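Local atomic coordinates of Tv2483 (Treponema vincentii, PDB entry 6DET), a protein that binds L-arginine with high selectivity as a lipoprotein, probably delivering it to an ABC transporter for uptake. Residues 40-45 / 61-66; 101-106 / 113-118; 194-199 / 217-222. All coordinates share one frame; numbering follows the deposited sequence.

Contact 1. Residues 40-45 / 61-66. With ARG (arginine), chain B.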
loop_
_atom_site.group_PDB
_atom_site.type_symbol
_atom_site.label_atom_id
_atom_site.label_comp_id
_atom_site.label_asym_id
_atom_site.label_seq_id
_atom_site.Cartn_x
_atom_site.Cartn_y
_atom_site.Cartn_z
ATOM N N ILE A 40 10.766 -9.687 -0.250
ATOM C CA ILE A 40 9.563 -8.862 -0.134
ATOM C C ILE A 40 9.910 -7.514 -0.769
ATOM O O ILE A 40 10.741 -6.783 -0.234
ATOM C CB ILE A 40 9.132 -8.673 1.333
ATOM C CG1 ILE A 40 8.912 -10.027 2.042
ATOM C CG2 ILE A 40 7.874 -7.799 1.426
ATOM C CD1 ILE A 40 9.970 -10.305 3.088
ATOM N N GLY A 41 9.330 -7.206 -1.924
ATOM C CA GLY A 41 9.557 -5.917 -2.559
ATOM C C GLY A 41 8.754 -4.834 -1.865
ATOM O O GLY A 41 7.562 -5.007 -1.597
ATOM N N VAL A 42 9.404 -3.700 -1.591
ATOM C CA VAL A 42 8.748 -2.598 -0.896
ATOM C C VAL A 42 9.180 -1.294 -1.540
ATOM O O VAL A 42 10.314 -1.155 -2.018
ATOM C CB VAL A 42 9.084 -2.562 0.619
ATOM C CG1 VAL A 42 8.442 -3.745 1.352
ATOM C CG2 VAL A 42 10.593 -2.587 0.828
ATOM N N SER A 43 8.268 -0.321 -1.505
ATOM C CA SER A 43 8.680 1.073 -1.585
ATOM C C SER A 43 9.112 1.498 -0.185
ATOM O O SER A 43 8.327 1.429 0.764
ATOM C CB SER A 43 7.532 1.942 -2.089
ATOM O OG SER A 43 7.158 1.667 -3.447
ATOM N N ASP A 44 10.346 1.959 -0.043
ATOM C CA ASP A 44 10.919 2.162 1.279
ATOM C C ASP A 44 10.702 3.578 1.811
ATOM O O ASP A 44 11.451 4.015 2.691
ATOM C CB ASP A 44 12.407 1.827 1.249
ATOM C CG ASP A 44 13.204 2.828 0.466
ATOM O OD1 ASP A 44 12.607 3.670 -0.247
ATOM O OD2 ASP A 44 14.436 2.791 0.588
ATOM N N PHE A 45 9.676 4.279 1.311
ATOM C CA PHE A 45 9.315 5.615 1.759
ATOM C C PHE A 45 7.853 5.704 2.189
ATOM O O PHE A 45 7.339 6.815 2.354
ATOM C CB PHE A 45 9.581 6.645 0.642
ATOM C CG PHE A 45 8.978 6.263 -0.697
ATOM C CD1 PHE A 45 9.743 5.653 -1.679
ATOM C CD2 PHE A 45 7.625 6.478 -0.955
ATOM C CE1 PHE A 45 9.184 5.306 -2.913
ATOM C CE2 PHE A 45 7.059 6.110 -2.181
ATOM C CZ PHE A 45 7.833 5.526 -3.155
ATOM N N TYR A 61 4.724 -1.378 9.726
ATOM C CA TYR A 61 3.714 -2.403 9.965
ATOM C C TYR A 61 3.946 -3.613 9.074
ATOM O O TYR A 61 3.906 -4.755 9.542
ATOM C CB TYR A 61 2.340 -1.810 9.709
ATOM C CG TYR A 61 1.169 -2.697 10.040
ATOM C CD1 TYR A 61 0.972 -3.186 11.333
ATOM C CD2 TYR A 61 0.219 -2.996 9.071
ATOM C CE1 TYR A 61 -0.149 -3.979 11.649
ATOM C CE2 TYR A 61 -0.898 -3.767 9.380
ATOM C CZ TYR A 61 -1.069 -4.251 10.675
ATOM O OH TYR A 61 -2.158 -5.011 11.026
ATOM N N ASP A 62 4.140 -3.381 7.766
ATOM C CA ASP A 62 4.346 -4.486 6.829
ATOM C C ASP A 62 5.637 -5.210 7.145
ATOM O O ASP A 62 5.730 -6.427 6.990
ATOM C CB ASP A 62 4.400 -3.993 5.383
ATOM C CG ASP A 62 3.066 -3.572 4.821
ATOM O OD1 ASP A 62 2.021 -3.701 5.504
ATOM O OD2 ASP A 62 3.059 -3.128 3.650
ATOM N N ILE A 63 6.643 -4.468 7.600
ATOM C CA ILE A 63 7.933 -5.063 7.911
ATOM C C ILE A 63 7.819 -5.945 9.141
ATOM O O ILE A 63 8.382 -7.046 9.192
ATOM C CB ILE A 63 8.975 -3.940 8.121
ATOM C CG1 ILE A 63 8.922 -2.911 6.980
ATOM C CG2 ILE A 63 10.348 -4.514 8.282
ATOM C CD1 ILE A 63 9.169 -3.460 5.607
ATOM N N ASP A 64 7.092 -5.479 10.165
ATOM C CA ASP A 64 6.948 -6.296 11.360
ATOM C C ASP A 64 6.204 -7.588 11.032
ATOM O O ASP A 64 6.576 -8.671 11.501
ATOM C CB ASP A 64 6.210 -5.511 12.444
ATOM C CG ASP A 64 7.109 -4.519 13.173
ATOM O OD1 ASP A 64 8.335 -4.570 13.006
ATOM O OD2 ASP A 64 6.566 -3.705 13.934
ATOM N N ILE A 65 5.173 -7.492 10.187
ATOM C CA ILE A 65 4.411 -8.681 9.792
ATOM C C ILE A 65 5.328 -9.694 9.105
ATOM O O ILE A 65 5.371 -10.879 9.473
ATOM C CB ILE A 65 3.219 -8.295 8.890
ATOM C CG1 ILE A 65 2.157 -7.507 9.672
ATOM C CG2 ILE A 65 2.567 -9.548 8.300
ATOM C CD1 ILE A 65 1.059 -6.872 8.832
ATOM N N PHE A 66 6.050 -9.260 8.070
ATOM C CA PHE A 66 6.818 -10.227 7.296
ATOM C C PHE A 66 8.043 -10.708 8.049
ATOM O O PHE A 66 8.468 -11.852 7.859
ATOM C CB PHE A 66 7.214 -9.632 5.937
ATOM C CG PHE A 66 6.211 -9.920 4.860
ATOM C CD1 PHE A 66 6.163 -11.165 4.267
ATOM C CD2 PHE A 66 5.275 -8.973 4.479
ATOM C CE1 PHE A 66 5.222 -11.464 3.293
ATOM C CE2 PHE A 66 4.351 -9.267 3.495
ATOM C CZ PHE A 66 4.313 -10.497 2.908
HETATM N N ARG B . -1.963 1.488 -2.587
HETATM C CA ARG B . -0.942 1.875 -3.596
HETATM C C ARG B . -0.880 0.811 -4.685
HETATM O O ARG B . -1.319 -0.326 -4.430
HETATM C CB ARG B . 0.435 2.033 -2.952
HETATM C CG ARG B . 0.543 3.196 -1.972
HETATM C CD ARG B . 1.898 3.291 -1.275
HETATM N NE ARG B . 2.944 3.579 -2.236
HETATM C CZ ARG B . 3.865 2.712 -2.643
HETATM N NH1 ARG B . 4.739 3.112 -3.571
HETATM N NH2 ARG B . 3.908 1.469 -2.160
HETATM O OXT ARG B . -0.382 1.083 -5.786
#
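Ile40 lies across one face of the Phe66 ring, and this CH-pi contact carries most of the packing between strand and helix. The touching carbon is CG1, 4.1 Å from the centroid of the Phe66 ring and 26° off its normal; within the ring its nearest atom is CD1 of Phe66, at 3.7 Å. With CG1 anti to its carbonyl carbon (chi1 -56°), Ile40 spreads over the aromatic group: CG2 approaches the CD2 side, while CD1 reaches back to CB of Phe66 at 4.0 Å. A lighter contact continues one turn back along the helix, where CG1 of Val42 meets CD1 of Ile63 at 4.3 Å. All four residues are buried, and the join is wholly apolar. Just past the strand end the chain turns polar: Ser43 OG accepts a 2.8 Å hydrogen bond from NH1 of the bound arginine, so the same segment packs against the helix at one end and lines the pocket at the other. Strand 37-42 runs parallel to its neighbours 76-81 and 98-104, and helix 61-73 packs on this sheet as the helix of a beta-alpha-beta crossover from 37-42 to 76-81, with Phe79 also touching Ile40, Ile63 and Phe66.

Contact 2. Residues 101-106 / 113-118. With ARG (arginine), chain B.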
loop_
_atom_site.group_PDB
_atom_site.type_symbol
_atom_site.label_atom_id
_atom_site.label_comp_id
_atom_site.label_asym_id
_atom_site.label_seq_id
_atom_site.Cartn_x
_atom_site.Cartn_y
_atom_site.Cartn_z
ATOM N N SER A 101 4.112 -2.871 1.048
ATOM C CA SER A 101 4.084 -1.399 0.981
ATOM C C SER A 101 2.702 -0.843 0.660
ATOM O O SER A 101 2.575 0.178 -0.023
ATOM C CB SER A 101 5.115 -0.864 -0.034
ATOM O OG SER A 101 6.362 -1.162 0.472
ATOM N N GLY A 102 1.644 -1.488 1.170
ATOM C CA GLY A 102 0.306 -0.948 0.991
ATOM C C GLY A 102 -0.275 -1.223 -0.383
ATOM O O GLY A 102 -0.824 -0.334 -1.032
ATOM N N PHE A 103 -0.144 -2.468 -0.846
ATOM C CA PHE A 103 -0.626 -2.873 -2.162
ATOM C C PHE A 103 -2.152 -3.032 -2.148
ATOM O O PHE A 103 -2.685 -3.906 -1.446
ATOM C CB PHE A 103 0.086 -4.181 -2.552
ATOM C CG PHE A 103 -0.175 -4.633 -3.971
ATOM C CD1 PHE A 103 0.789 -4.458 -4.962
ATOM C CD2 PHE A 103 -1.358 -5.288 -4.309
ATOM C CE1 PHE A 103 0.542 -4.870 -6.251
ATOM C CE2 PHE A 103 -1.594 -5.699 -5.611
ATOM C CZ PHE A 103 -0.633 -5.495 -6.579
ATOM N N SER A 104 -2.850 -2.232 -2.961
ATOM C CA SER A 104 -4.314 -2.263 -3.034
ATOM C C SER A 104 -4.862 -3.367 -3.944
ATOM O O SER A 104 -4.382 -3.592 -5.058
ATOM C CB SER A 104 -4.813 -0.916 -3.535
ATOM O OG SER A 104 -4.424 0.104 -2.637
ATOM N N VAL A 105 -5.897 -4.059 -3.463
ATOM C CA VAL A 105 -6.689 -4.909 -4.339
ATOM C C VAL A 105 -7.485 -4.053 -5.318
ATOM O O VAL A 105 -8.157 -3.092 -4.926
ATOM C CB VAL A 105 -7.632 -5.806 -3.520
ATOM C CG1 VAL A 105 -8.458 -6.663 -4.469
ATOM C CG2 VAL A 105 -6.832 -6.665 -2.562
ATOM N N THR A 106 -7.397 -4.387 -6.606
ATOM C CA THR A 106 -8.294 -3.859 -7.618
ATOM C C THR A 106 -8.758 -5.015 -8.483
ATOM O O THR A 106 -8.126 -6.083 -8.534
ATOM C CB THR A 106 -7.659 -2.812 -8.540
ATOM O OG1 THR A 106 -6.727 -3.463 -9.414
ATOM C CG2 THR A 106 -6.952 -1.696 -7.748
ATOM N N TYR A 113 -2.152 -10.785 -10.639
ATOM C CA TYR A 113 -1.507 -11.188 -9.398
ATOM C C TYR A 113 -2.395 -12.160 -8.650
ATOM O O TYR A 113 -3.630 -12.118 -8.771
ATOM C CB TYR A 113 -1.253 -9.996 -8.451
ATOM C CG TYR A 113 -0.438 -8.841 -8.997
ATOM C CD1 TYR A 113 0.939 -8.814 -8.841
ATOM C CD2 TYR A 113 -1.052 -7.743 -9.606
ATOM C CE1 TYR A 113 1.688 -7.756 -9.285
ATOM C CE2 TYR A 113 -0.310 -6.683 -10.069
ATOM C CZ TYR A 113 1.063 -6.690 -9.905
ATOM O OH TYR A 113 1.819 -5.625 -10.352
ATOM N N ARG A 114 -1.751 -13.006 -7.844
ATOM C CA ARG A 114 -2.419 -13.786 -6.810
ATOM C C ARG A 114 -2.285 -13.006 -5.512
ATOM O O ARG A 114 -1.172 -12.703 -5.085
ATOM C CB ARG A 114 -1.795 -15.178 -6.659
ATOM C CG ARG A 114 -2.471 -16.033 -5.555
ATOM C CD ARG A 114 -1.889 -17.437 -5.478
ATOM N NE ARG A 114 -2.140 -18.191 -6.702
ATOM C CZ ARG A 114 -3.185 -18.981 -6.906
ATOM N NH1 ARG A 114 -4.111 -19.137 -5.955
ATOM N NH2 ARG A 114 -3.308 -19.607 -8.069
ATOM N N MET A 115 -3.402 -12.642 -4.902
ATOM C CA MET A 115 -3.364 -11.769 -3.739
ATOM C C MET A 115 -3.835 -12.528 -2.502
ATOM O O MET A 115 -4.732 -13.380 -2.581
ATOM C CB MET A 115 -4.199 -10.504 -3.999
ATOM C CG MET A 115 -3.533 -9.645 -5.091
ATOM S SD MET A 115 -4.410 -8.159 -5.665
ATOM C CE MET A 115 -5.664 -8.929 -6.658
ATOM N N CYS A 116 -3.189 -12.275 -1.369
ATOM C CA CYS A 116 -3.561 -13.008 -0.173
ATOM C C CYS A 116 -4.722 -12.297 0.510
ATOM O O CYS A 116 -5.056 -11.154 0.189
ATOM C CB CYS A 116 -2.386 -13.143 0.784
ATOM S SG CYS A 116 -1.951 -11.606 1.608
ATOM N N THR A 117 -5.334 -12.995 1.459
ATOM C CA THR A 117 -6.508 -12.485 2.120
ATOM C C THR A 117 -6.198 -11.075 2.656
ATOM O O THR A 117 -5.127 -10.859 3.235
ATOM C CB THR A 117 -6.949 -13.425 3.232
ATOM O OG1 THR A 117 -8.192 -12.943 3.773
ATOM C CG2 THR A 117 -5.895 -13.515 4.292
ATOM N N PRO A 118 -7.072 -10.108 2.424
ATOM C CA PRO A 118 -6.765 -8.717 2.807
ATOM C C PRO A 118 -6.489 -8.539 4.290
ATOM O O PRO A 118 -7.081 -9.198 5.145
ATOM C CB PRO A 118 -8.027 -7.963 2.391
ATOM C CG PRO A 118 -8.544 -8.732 1.239
ATOM C CD PRO A 118 -8.200 -10.178 1.482
HETATM N N ARG B . -1.963 1.488 -2.587
HETATM C CA ARG B . -0.942 1.875 -3.596
HETATM C C ARG B . -0.880 0.811 -4.685
HETATM O O ARG B . -1.319 -0.326 -4.430
HETATM C CB ARG B . 0.435 2.033 -2.952
HETATM C CG ARG B . 0.543 3.196 -1.972
HETATM C CD ARG B . 1.898 3.291 -1.275
HETATM N NE ARG B . 2.944 3.579 -2.236
HETATM C CZ ARG B . 3.865 2.712 -2.643
HETATM N NH1 ARG B . 4.739 3.112 -3.571
HETATM N NH2 ARG B . 3.908 1.469 -2.160
HETATM O OXT ARG B . -0.382 1.083 -5.786
#
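Phe103 drives the edge of its ring into the face of Tyr113, a T-shaped pair with centroids 5.0 Å apart and planes at 76°. CZ of Phe103 is the leading atom, 3.7 Å from CE2 of Tyr113 and offset toward the rim of that ring. A second partner comes to the Phe103 edge: the sulfur of Met115, SD, stands 3.7 Å from CE2 of Phe103, a Met-aromatic contact made near the ring plane. Phe103 reaches both because its CG is anti to the backbone N (chi1 -172°), which turns the ring toward Tyr113 and Met115, among residues that also include Lys87 and Ala222; Arg109 adds a cation-pi contact. The strand segment thus has two faces. In this family 3 solute-binding fold, the backbone on either side of Phe103 lines the amino-acid pocket: Ser104 N gives a nearly straight bond (173°) to O of the bound arginine, while the ligand's N donates to both Gly102 O, at 2.7 Å, and Ser104 OG. Farther back, Ser101 O receives NH2 of the guanidinium group at 2.8 Å, so that one short piece of chain grips both ends of the ligand. Toward Val105 the fit is looser, although Met115 still buries much surface: both residues are partly exposed, with CG2 of Val105 4.2 Å from SD of Met115, and CE of Met115, past the bend at chi3, comes no nearer to Thr106 O than 4.2 Å. Thr106 itself turns its hydroxyl to the backbone N of Arg109.

Contact 3. Residues 194-199 / 217-222. With ARG (arginine), chain B.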
loop_
_atom_site.group_PDB
_atom_site.type_symbol
_atom_site.label_atom_id
_atom_site.label_comp_id
_atom_site.label_asym_id
_atom_site.label_seq_id
_atom_site.Cartn_x
_atom_site.Cartn_y
_atom_site.Cartn_z
ATOM N N LEU A 194 -5.360 6.835 2.802
ATOM C CA LEU A 194 -5.620 7.121 4.204
ATOM C C LEU A 194 -4.622 6.433 5.126
ATOM O O LEU A 194 -4.085 7.063 6.045
ATOM C CB LEU A 194 -7.052 6.691 4.552
ATOM C CG LEU A 194 -7.480 6.934 5.995
ATOM C CD1 LEU A 194 -7.492 8.418 6.297
ATOM C CD2 LEU A 194 -8.868 6.333 6.207
ATOM N N ILE A 195 -4.351 5.136 4.900
ATOM C CA ILE A 195 -3.613 4.333 5.881
ATOM C C ILE A 195 -2.229 4.927 6.157
ATOM O O ILE A 195 -1.802 5.032 7.315
ATOM C CB ILE A 195 -3.506 2.865 5.411
ATOM C CG1 ILE A 195 -4.843 2.145 5.669
ATOM C CG2 ILE A 195 -2.360 2.145 6.097
ATOM C CD1 ILE A 195 -5.112 1.802 7.161
ATOM N N TYR A 196 -1.492 5.291 5.110
ATOM C CA TYR A 196 -0.143 5.798 5.362
ATOM C C TYR A 196 -0.148 7.268 5.723
ATOM O O TYR A 196 0.912 7.796 6.082
ATOM C CB TYR A 196 0.820 5.511 4.172
ATOM C CG TYR A 196 0.566 6.218 2.844
ATOM C CD1 TYR A 196 0.264 5.491 1.687
ATOM C CD2 TYR A 196 0.718 7.601 2.731
ATOM C CE1 TYR A 196 0.067 6.125 0.481
ATOM C CE2 TYR A 196 0.512 8.250 1.537
ATOM C CZ TYR A 196 0.202 7.530 0.412
ATOM O OH TYR A 196 0.020 8.189 -0.784
ATOM N N SER A 197 -1.325 7.904 5.711
ATOM C CA SER A 197 -1.513 9.323 6.028
ATOM C C SER A 197 -1.995 9.575 7.458
ATOM O O SER A 197 -2.112 10.739 7.867
ATOM C CB SER A 197 -2.525 9.913 5.057
ATOM O OG SER A 197 -2.033 9.822 3.751
ATOM N N LEU A 198 -2.247 8.525 8.245
ATOM C CA LEU A 198 -2.893 8.732 9.540
ATOM C C LEU A 198 -2.074 9.640 10.455
ATOM O O LEU A 198 -2.638 10.496 11.146
ATOM C CB LEU A 198 -3.168 7.389 10.208
ATOM C CG LEU A 198 -4.258 6.611 9.475
ATOM C CD1 LEU A 198 -4.333 5.196 9.999
ATOM C CD2 LEU A 198 -5.610 7.308 9.587
ATOM N N ASP A 199 -0.748 9.481 10.483
ATOM C CA ASP A 199 0.067 10.422 11.251
ATOM C C ASP A 199 0.243 11.748 10.519
ATOM O O ASP A 199 0.155 12.814 11.138
ATOM C CB ASP A 199 1.445 9.832 11.557
ATOM C CG ASP A 199 1.375 8.557 12.383
ATOM O OD1 ASP A 199 0.386 8.383 13.131
ATOM O OD2 ASP A 199 2.327 7.742 12.292
ATOM N N GLU A 217 -11.224 0.472 -0.268
ATOM C CA GLU A 217 -10.295 -0.534 -0.775
ATOM C C GLU A 217 -9.895 -1.475 0.341
ATOM O O GLU A 217 -10.114 -1.208 1.531
ATOM C CB GLU A 217 -8.970 0.077 -1.319
ATOM C CG GLU A 217 -9.087 1.204 -2.252
ATOM C CD GLU A 217 -7.737 1.850 -2.626
ATOM O OE1 GLU A 217 -7.774 2.710 -3.532
ATOM O OE2 GLU A 217 -6.679 1.607 -1.996
ATOM N N TYR A 218 -9.211 -2.540 -0.070
ATOM C CA TYR A 218 -8.463 -3.419 0.801
ATOM C C TYR A 218 -7.015 -3.468 0.354
ATOM O O TYR A 218 -6.726 -3.371 -0.845
ATOM C CB TYR A 218 -8.992 -4.843 0.774
ATOM C CG TYR A 218 -10.477 -4.885 1.006
ATOM C CD1 TYR A 218 -10.995 -4.760 2.285
ATOM C CD2 TYR A 218 -11.359 -5.034 -0.057
ATOM C CE1 TYR A 218 -12.359 -4.785 2.497
ATOM C CE2 TYR A 218 -12.721 -5.067 0.148
ATOM C CZ TYR A 218 -13.219 -4.939 1.425
ATOM O OH TYR A 218 -14.582 -4.969 1.632
ATOM N N TYR A 219 -6.129 -3.587 1.329
ATOM C CA TYR A 219 -4.717 -3.843 1.101
ATOM C C TYR A 219 -4.494 -5.351 1.163
ATOM O O TYR A 219 -5.161 -6.054 1.927
ATOM C CB TYR A 219 -3.851 -3.197 2.176
ATOM C CG TYR A 219 -3.568 -1.692 2.039
ATOM C CD1 TYR A 219 -3.844 -1.004 0.876
ATOM C CD2 TYR A 219 -2.944 -1.037 3.072
ATOM C CE1 TYR A 219 -3.488 0.386 0.758
ATOM C CE2 TYR A 219 -2.602 0.314 2.990
ATOM C CZ TYR A 219 -2.880 1.004 1.833
ATOM O OH TYR A 219 -2.477 2.326 1.746
ATOM N N THR A 220 -3.514 -5.812 0.402
ATOM C CA THR A 220 -3.130 -7.219 0.357
ATOM C C THR A 220 -1.617 -7.302 0.204
ATOM O O THR A 220 -0.906 -6.277 0.178
ATOM C CB THR A 220 -3.868 -7.932 -0.792
ATOM O OG1 THR A 220 -3.587 -9.343 -0.789
ATOM C CG2 THR A 220 -3.469 -7.366 -2.130
ATOM N N PHE A 221 -1.112 -8.536 0.102
ATOM C CA PHE A 221 0.249 -8.799 -0.339
ATOM C C PHE A 221 0.142 -9.574 -1.646
ATOM O O PHE A 221 -0.633 -10.539 -1.728
ATOM C CB PHE A 221 1.034 -9.580 0.702
ATOM C CG PHE A 221 1.055 -8.948 2.041
ATOM C CD1 PHE A 221 1.427 -7.601 2.192
ATOM C CD2 PHE A 221 0.693 -9.665 3.162
ATOM C CE1 PHE A 221 1.421 -7.039 3.448
ATOM C CE2 PHE A 221 0.698 -9.088 4.409
ATOM C CZ PHE A 221 1.063 -7.776 4.545
ATOM N N ALA A 222 0.859 -9.117 -2.675
ATOM C CA ALA A 222 0.710 -9.619 -4.045
ATOM C C ALA A 222 1.809 -10.628 -4.385
ATOM O O ALA A 222 2.991 -10.377 -4.122
ATOM C CB ALA A 222 0.758 -8.463 -5.050
HETATM N N ARG B . -1.963 1.488 -2.587
HETATM C CA ARG B . -0.942 1.875 -3.596
HETATM C C ARG B . -0.880 0.811 -4.685
HETATM O O ARG B . -1.319 -0.326 -4.430
HETATM C CB ARG B . 0.435 2.033 -2.952
HETATM C CG ARG B . 0.543 3.196 -1.972
HETATM C CD ARG B . 1.898 3.291 -1.275
HETATM N NE ARG B . 2.944 3.579 -2.236
HETATM C CZ ARG B . 3.865 2.712 -2.643
HETATM N NH1 ARG B . 4.739 3.112 -3.571
HETATM N NH2 ARG B . 3.908 1.469 -2.160
HETATM O OXT ARG B . -0.382 1.083 -5.786
#
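Tyr219 OH is hydrogen-bonded to OD2 of Asp193, the residue just before helix 194-197, and the same carboxylate oxygen also bonds the bound arginine. The phenol is thereby fixed at its far end; it both lines the pocket and would help position the Asp193 carboxylate that bonds the ligand. Next to this polar junction the ring packs on Ile195. CE2 of Tyr219 is 3.6 Å from CG2 of Ile195 and as close to its CB, the methyl arriving at the ring edge near the plane, and the isoleucine and the phenol run past one another, pointing opposite ways. CB of Ile195 also lies 3.8 Å from Tyr219 OH, so the hydroxyl oxygen is flanked by hydrocarbon as well as bonded to the carboxylate. Family 3 binding proteins close on their amino acid between two lobes, and here helix 194-197, following strand 189-193, meets strand 215-223 beside the ligand. Tyr196 and Tyr219 both touch the arginine itself. CE1 of Tyr219 is 3.8 Å from the ligand's N, while CE1 of Tyr196 lies 3.8 Å from CD, against the aliphatic part of the ligand side chain. Tyr196 is placed there by a chi1 of 67°, its CG between the backbone N and the carbonyl carbon; the Tyr196 side chain runs roughly perpendicular to that of Tyr219, with CD1 of Tyr196 4.2 Å from OH of Tyr219. Two residues earlier on the strand, Glu217 pairs with Lys124 through OE1, and its OE2 bond to Ser104 OG would orient a hydroxyl that also bonds the arginine.

In the fold
The three contacts follow one another along the chain, each closing before the next opens, yet their centres lie only about 10 to 13 Å apart and all reach one mixed sheet and the same bound arginine. Contacts 1 and 2 meet where strands 37-42 and 98-104 run side by side, with Asp62 OD2 bonding Gly102 N. Contacts 2 and 3 share the antiparallel pairing of strand 215-223 with 98-104 and 114-115, and Phe221 packs its ring against Phe66 to join contacts 1 and 3. Segments 40-45, 101-106, 194-199 and 217-222 thus line a single pocket, while 61-66 and 113-118 pack behind two of them, consistent with two-lobed enclosure of the ligand.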